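Local structure of putative uncharacterized protein pf13_0012 (Plasmodium falciparum, 2VWA) at residues N2-K14 against E55-N67. The protein probably serves the liver-stage development of the malaria parasite as a sporozoite membrane protein whose soluble domain, seen here, binds the lipid phosphatidylethanolamine. Residues are numbered along the deposited sequence; the frame is centred on the assembly and turned at random.
Sequences NKINLNKPIIENK and EYMQKFVQGLQEN
Ile4 drives its CD1 methyl over one face of the Phe60 ring, 3.9 Å from the ring centroid and displaced toward the rim, a CH-pi contact. CG1 stands anti to the carbonyl carbon (chi1 -82°), and the extended second torsion carries CD1 inward until it also meets Leu64 CD1 at 3.9 Å. Gly63, with no side chain, lets Ile4 pack close to the helix backbone, their CA atoms 5.6 Å apart. Leu6 continues the apolar seam: its CD2 branch rests 4.1 Å from Phe60 CD2 and comes to the edge of the Tyr56 ring.

Lys59 suits its place, with apolar methylenes and a charged end. The methylenes run between Leu6 and Ile10, with CG 3.8 Å from Ile10 CG1; the chain then bends at the last torsion (chi4 -81°), bringing NZ to Lys8 O for a 3.1 Å hydrogen bond, the donor tilted 32° from the carbonyl plane. Lys8, bent twice near its end, meets Glu66 from the opposite direction in a salt bridge, NZ to OE2 3.1 Å, weak as a hydrogen bond. Ile10 lays CD1 against the aliphatic Glu55 CG and Gln58 CB, with Gln58 OE1 also close.

Further out, a type I turn from Asn5 to Lys8 bends the chain across the helix, placing Leu6 and Ile10 on either side of Lys59; one water donates to both Asn5 O and Lys59 O. Asn13 ND2 bonds Glu77, tying the loop to helix 74-99; Gln65 bonds Glu77 too, and its OE1 accepts from Leu72 N. The irregular 2-14 segment thus straps the outer side of helix 54-67, while Phe60 and Tyr56 reach helix 21-41 at Ile35 and Val61 packs on Leu84 of helix 74-99.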
loop_
_atom_site.group_PDB
_atom_site.type_symbol
_atom_site.label_atom_id
_atom_site.label_comp_id
_atom_site.label_asym_id
_atom_site.label_seq_id
_atom_site.Cartn_x
_atom_site.Cartn_y
_atom_site.Cartn_z
ATOM N N ASN A 2 -3.844 -10.870 11.200
ATOM C CA ASN A 2 -4.107 -9.557 10.546
ATOM C C ASN A 2 -2.823 -8.776 10.202
ATOM O O ASN A 2 -2.800 -7.535 10.203
ATOM C CB ASN A 2 -5.067 -8.716 11.402
ATOM C CG ASN A 2 -5.731 -7.591 10.614
ATOM O OD1 ASN A 2 -5.976 -6.507 11.152
ATOM N ND2 ASN A 2 -6.027 -7.844 9.337
ATOM N N LYS A 3 -1.762 -9.518 9.894
ATOM C CA LYS A 3 -0.500 -8.940 9.424
ATOM C C LYS A 3 -0.314 -9.258 7.939
ATOM O O LYS A 3 -1.051 -10.070 7.377
ATOM C CB LYS A 3 0.671 -9.515 10.223
ATOM C CG LYS A 3 0.773 -11.035 10.139
ATOM C CD LYS A 3 2.134 -11.537 10.592
ATOM C CE LYS A 3 2.216 -13.056 10.461
ATOM N NZ LYS A 3 3.575 -13.535 10.798
ATOM N N ILE A 4 0.679 -8.640 7.309
ATOM C CA ILE A 4 0.914 -8.871 5.884
ATOM C C ILE A 4 2.218 -9.629 5.638
ATOM O O ILE A 4 3.210 -9.402 6.324
ATOM C CB ILE A 4 0.835 -7.542 5.079
ATOM C CG1 ILE A 4 -0.639 -7.207 4.800
ATOM C CG2 ILE A 4 1.658 -7.616 3.786
ATOM C CD1 ILE A 4 -0.878 -5.914 4.082
ATOM N N ASN A 5 2.209 -10.541 4.675
ATOM C CA ASN A 5 3.414 -11.286 4.347
ATOM C C ASN A 5 4.062 -10.827 3.032
ATOM O O ASN A 5 3.517 -11.043 1.941
ATOM C CB ASN A 5 3.130 -12.788 4.323
ATOM C CG ASN A 5 4.280 -13.580 3.745
ATOM O OD1 ASN A 5 5.339 -13.696 4.353
ATOM N ND2 ASN A 5 4.085 -14.108 2.552
ATOM N N LEU A 6 5.236 -10.209 3.126
ATOM C CA LEU A 6 5.855 -9.642 1.937
ATOM C C LEU A 6 6.582 -10.697 1.122
ATOM O O LEU A 6 7.122 -10.405 0.050
ATOM C CB LEU A 6 6.750 -8.460 2.294
ATOM C CG LEU A 6 5.973 -7.363 3.018
ATOM C CD1 LEU A 6 6.909 -6.502 3.822
ATOM C CD2 LEU A 6 5.141 -6.524 2.047
ATOM N N ASN A 7 6.548 -11.928 1.628
ATOM C CA ASN A 7 7.146 -13.080 0.957
ATOM C C ASN A 7 6.258 -13.785 -0.074
ATOM O O ASN A 7 6.773 -14.517 -0.921
ATOM C CB ASN A 7 7.687 -14.082 1.985
ATOM C CG ASN A 7 8.925 -13.566 2.695
ATOM O OD1 ASN A 7 9.789 -12.936 2.081
ATOM N ND2 ASN A 7 9.017 -13.830 3.995
ATOM N N LYS A 8 4.944 -13.583 0.012
ATOM C CA LYS A 8 4.032 -14.038 -1.034
ATOM C C LYS A 8 4.363 -13.298 -2.328
ATOM O O LYS A 8 4.544 -12.077 -2.314
ATOM C CB LYS A 8 2.572 -13.784 -0.666
ATOM C CG LYS A 8 1.941 -14.819 0.265
ATOM C CD LYS A 8 0.544 -14.360 0.771
ATOM C CE LYS A 8 -0.619 -15.227 0.254
ATOM N NZ LYS A 8 -0.937 -15.073 -1.201
ATOM N N PRO A 9 4.482 -14.034 -3.450
ATOM C CA PRO A 9 4.679 -13.364 -4.733
ATOM C C PRO A 9 3.418 -12.606 -5.137
ATOM O O PRO A 9 2.350 -12.841 -4.592
ATOM C CB PRO A 9 4.927 -14.522 -5.712
ATOM C CG PRO A 9 5.158 -15.723 -4.869
ATOM C CD PRO A 9 4.445 -15.501 -3.591
ATOM N N ILE A 10 3.564 -11.703 -6.093
ATOM C CA ILE A 10 2.461 -10.923 -6.616
ATOM C C ILE A 10 1.684 -11.762 -7.623
ATOM O O ILE A 10 2.289 -12.448 -8.469
ATOM C CB ILE A 10 2.990 -9.637 -7.267
ATOM C CG1 ILE A 10 3.409 -8.649 -6.180
ATOM C CG2 ILE A 10 1.953 -9.009 -8.200
ATOM C CD1 ILE A 10 4.261 -7.512 -6.702
ATOM N N ILE A 11 0.352 -11.710 -7.521
ATOM C CA ILE A 11 -0.538 -12.423 -8.452
ATOM C C ILE A 11 -1.323 -11.441 -9.311
ATOM O O ILE A 11 -1.565 -10.316 -8.908
ATOM C CB ILE A 11 -1.455 -13.446 -7.726
ATOM C CG1 ILE A 11 -2.471 -12.757 -6.815
ATOM C CG2 ILE A 11 -0.619 -14.393 -6.864
ATOM C CD1 ILE A 11 -3.440 -13.733 -6.102
ATOM N N GLU A 12 -1.681 -11.851 -10.517
ATOM C CA GLU A 12 -2.492 -11.006 -11.395
ATOM C C GLU A 12 -3.906 -10.904 -10.770
ATOM O O GLU A 12 -4.507 -11.925 -10.425
ATOM C CB GLU A 12 -2.540 -11.621 -12.804
ATOM C CG GLU A 12 -3.020 -10.688 -13.934
ATOM C CD GLU A 12 -3.620 -11.458 -15.144
ATOM O OE1 GLU A 12 -3.622 -10.909 -16.279
ATOM O OE2 GLU A 12 -4.107 -12.612 -14.970
ATOM N N ASN A 13 -4.402 -9.682 -10.578
ATOM C CA ASN A 13 -5.791 -9.470 -10.187
ATOM C C ASN A 13 -6.608 -9.694 -11.435
ATOM O O ASN A 13 -6.394 -9.010 -12.440
ATOM C CB ASN A 13 -6.020 -8.043 -9.664
ATOM C CG ASN A 13 -7.385 -7.868 -8.961
ATOM O OD1 ASN A 13 -8.424 -8.285 -9.472
ATOM N ND2 ASN A 13 -7.371 -7.242 -7.786
ATOM N N LYS A 14 -7.524 -10.660 -11.380
ATOM C CA LYS A 14 -8.387 -10.964 -12.522
ATOM C C LYS A 14 -9.846 -10.556 -12.297
ATOM O O LYS A 14 -10.711 -10.791 -13.149
ATOM C CB LYS A 14 -8.320 -12.446 -12.862
ATOM C CG LYS A 14 -7.185 -12.815 -13.773
ATOM C CD LYS A 14 -6.876 -14.296 -13.615
ATOM C CE LYS A 14 -5.821 -14.737 -14.609
ATOM N NZ LYS A 14 -4.907 -15.738 -13.986
ATOM N N GLU A 55 6.671 -2.850 -6.274
ATOM C CA GLU A 55 6.417 -4.207 -5.827
ATOM C C GLU A 55 6.033 -4.253 -4.331
ATOM O O GLU A 55 5.133 -5.004 -3.924
ATOM C CB GLU A 55 7.643 -5.044 -6.144
ATOM C CG GLU A 55 7.589 -6.481 -5.693
ATOM C CD GLU A 55 8.920 -7.207 -5.968
ATOM O OE1 GLU A 55 9.046 -7.775 -7.086
ATOM O OE2 GLU A 55 9.816 -7.193 -5.070
ATOM N N TYR A 56 6.701 -3.419 -3.532
ATOM C CA TYR A 56 6.387 -3.227 -2.143
ATOM C C TYR A 56 4.959 -2.722 -1.908
ATOM O O TYR A 56 4.247 -3.219 -1.025
ATOM C CB TYR A 56 7.406 -2.273 -1.559
ATOM C CG TYR A 56 7.137 -1.798 -0.164
ATOM C CD1 TYR A 56 6.904 -2.704 0.876
ATOM C CD2 TYR A 56 7.150 -0.434 0.123
ATOM C CE1 TYR A 56 6.673 -2.259 2.167
ATOM C CE2 TYR A 56 6.930 0.025 1.406
ATOM C CZ TYR A 56 6.694 -0.886 2.420
ATOM O OH TYR A 56 6.478 -0.418 3.689
HETATM N N MSE A 57 4.515 -1.749 -2.690
HETATM C CA MSE A 57 3.154 -1.285 -2.498
HETATM C C MSE A 57 2.107 -2.267 -2.995
HETATM O O MSE A 57 1.082 -2.423 -2.351
HETATM C CB MSE A 57 2.935 0.107 -3.044
HETATM C CG MSE A 57 4.110 0.657 -3.723
HETATM SE SE MSE A 57 4.290 2.486 -3.124
HETATM C CE MSE A 57 6.237 2.630 -3.017
ATOM N N GLN A 58 2.391 -2.929 -4.114
ATOM C CA GLN A 58 1.541 -3.984 -4.642
ATOM C C GLN A 58 1.340 -5.113 -3.638
ATOM O O GLN A 58 0.214 -5.500 -3.358
ATOM C CB GLN A 58 2.122 -4.555 -5.923
ATOM C CG GLN A 58 1.706 -3.824 -7.174
ATOM C CD GLN A 58 1.502 -4.769 -8.356
ATOM O OE1 GLN A 58 2.471 -5.276 -8.929
ATOM N NE2 GLN A 58 0.235 -5.011 -8.726
ATOM N N LYS A 59 2.435 -5.622 -3.084
ATOM C CA LYS A 59 2.357 -6.719 -2.113
ATOM C C LYS A 59 1.475 -6.320 -0.959
ATOM O O LYS A 59 0.737 -7.150 -0.429
ATOM C CB LYS A 59 3.731 -7.137 -1.607
ATOM C CG LYS A 59 4.586 -7.878 -2.611
ATOM C CD LYS A 59 5.823 -8.355 -1.894
ATOM C CE LYS A 59 6.926 -8.752 -2.848
ATOM N NZ LYS A 59 6.698 -10.111 -3.374
ATOM N N PHE A 60 1.530 -5.042 -0.611
ATOM C CA PHE A 60 0.702 -4.482 0.459
ATOM C C PHE A 60 -0.788 -4.395 0.124
ATOM O O PHE A 60 -1.634 -4.708 0.958
ATOM C CB PHE A 60 1.208 -3.101 0.882
ATOM C CG PHE A 60 1.440 -3.004 2.330
ATOM C CD1 PHE A 60 0.391 -2.710 3.191
ATOM C CD2 PHE A 60 2.697 -3.279 2.858
ATOM C CE1 PHE A 60 0.606 -2.665 4.569
ATOM C CE2 PHE A 60 2.907 -3.237 4.235
ATOM C CZ PHE A 60 1.864 -2.939 5.085
ATOM N N VAL A 61 -1.091 -3.968 -1.093
ATOM C CA VAL A 61 -2.469 -3.839 -1.529
ATOM C C VAL A 61 -3.089 -5.240 -1.692
ATOM O O VAL A 61 -4.265 -5.447 -1.383
ATOM C CB VAL A 61 -2.591 -2.973 -2.843
ATOM C CG1 VAL A 61 -3.989 -3.047 -3.423
ATOM C CG2 VAL A 61 -2.207 -1.511 -2.572
ATOM N N GLN A 62 -2.284 -6.194 -2.154
ATOM C CA GLN A 62 -2.754 -7.557 -2.325
ATOM C C GLN A 62 -3.012 -8.280 -1.005
ATOM O O GLN A 62 -4.010 -8.987 -0.884
ATOM C CB GLN A 62 -1.843 -8.357 -3.265
ATOM C CG GLN A 62 -2.082 -7.937 -4.718
ATOM C CD GLN A 62 -1.392 -8.782 -5.774
ATOM O OE1 GLN A 62 -1.484 -8.465 -6.968
ATOM N NE2 GLN A 62 -0.704 -9.859 -5.354
ATOM N N GLY A 63 -2.128 -8.066 -0.029
ATOM C CA GLY A 63 -2.228 -8.705 1.275
ATOM C C GLY A 63 -3.438 -8.163 1.982
ATOM O O GLY A 63 -4.248 -8.899 2.570
ATOM N N LEU A 64 -3.604 -6.861 1.867
ATOM C CA LEU A 64 -4.656 -6.169 2.564
ATOM C C LEU A 64 -5.993 -6.569 2.000
ATOM O O LEU A 64 -6.951 -6.716 2.749
ATOM C CB LEU A 64 -4.425 -4.679 2.459
ATOM C CG LEU A 64 -4.604 -3.838 3.701
ATOM C CD1 LEU A 64 -4.385 -4.620 5.041
ATOM C CD2 LEU A 64 -3.641 -2.672 3.544
ATOM N N GLN A 65 -6.059 -6.804 0.695
ATOM C CA GLN A 65 -7.289 -7.333 0.105
ATOM C C GLN A 65 -7.680 -8.696 0.672
ATOM O O GLN A 65 -8.846 -8.883 1.052
ATOM C CB GLN A 65 -7.225 -7.377 -1.423
ATOM C CG GLN A 65 -7.435 -6.048 -2.076
ATOM C CD GLN A 65 -7.158 -6.069 -3.558
ATOM O OE1 GLN A 65 -7.999 -6.472 -4.347
ATOM N NE2 GLN A 65 -5.981 -5.606 -3.950
ATOM N N GLU A 66 -6.733 -9.632 0.752
ATOM C CA GLU A 66 -7.024 -10.969 1.341
ATOM C C GLU A 66 -7.484 -10.879 2.790
ATOM O O GLU A 66 -8.498 -11.444 3.150
ATOM C CB GLU A 66 -5.814 -11.904 1.373
ATOM C CG GLU A 66 -5.024 -12.113 0.140
ATOM C CD GLU A 66 -3.890 -13.081 0.418
ATOM O OE1 GLU A 66 -4.138 -14.082 1.151
ATOM O OE2 GLU A 66 -2.761 -12.842 -0.075
ATOM N N ASN A 67 -6.691 -10.198 3.609
ATOM C CA ASN A 67 -6.972 -9.996 5.029
ATOM C C ASN A 67 -8.303 -9.318 5.337
ATOM O O ASN A 67 -8.993 -9.710 6.265
ATOM C CB ASN A 67 -5.837 -9.207 5.683
ATOM C CG ASN A 67 -4.501 -9.924 5.593
ATOM O OD1 ASN A 67 -3.451 -9.345 5.894
ATOM N ND2 ASN A 67 -4.525 -11.185 5.166
HETATM O O HOH W 1 1.331 -9.922 0.197
#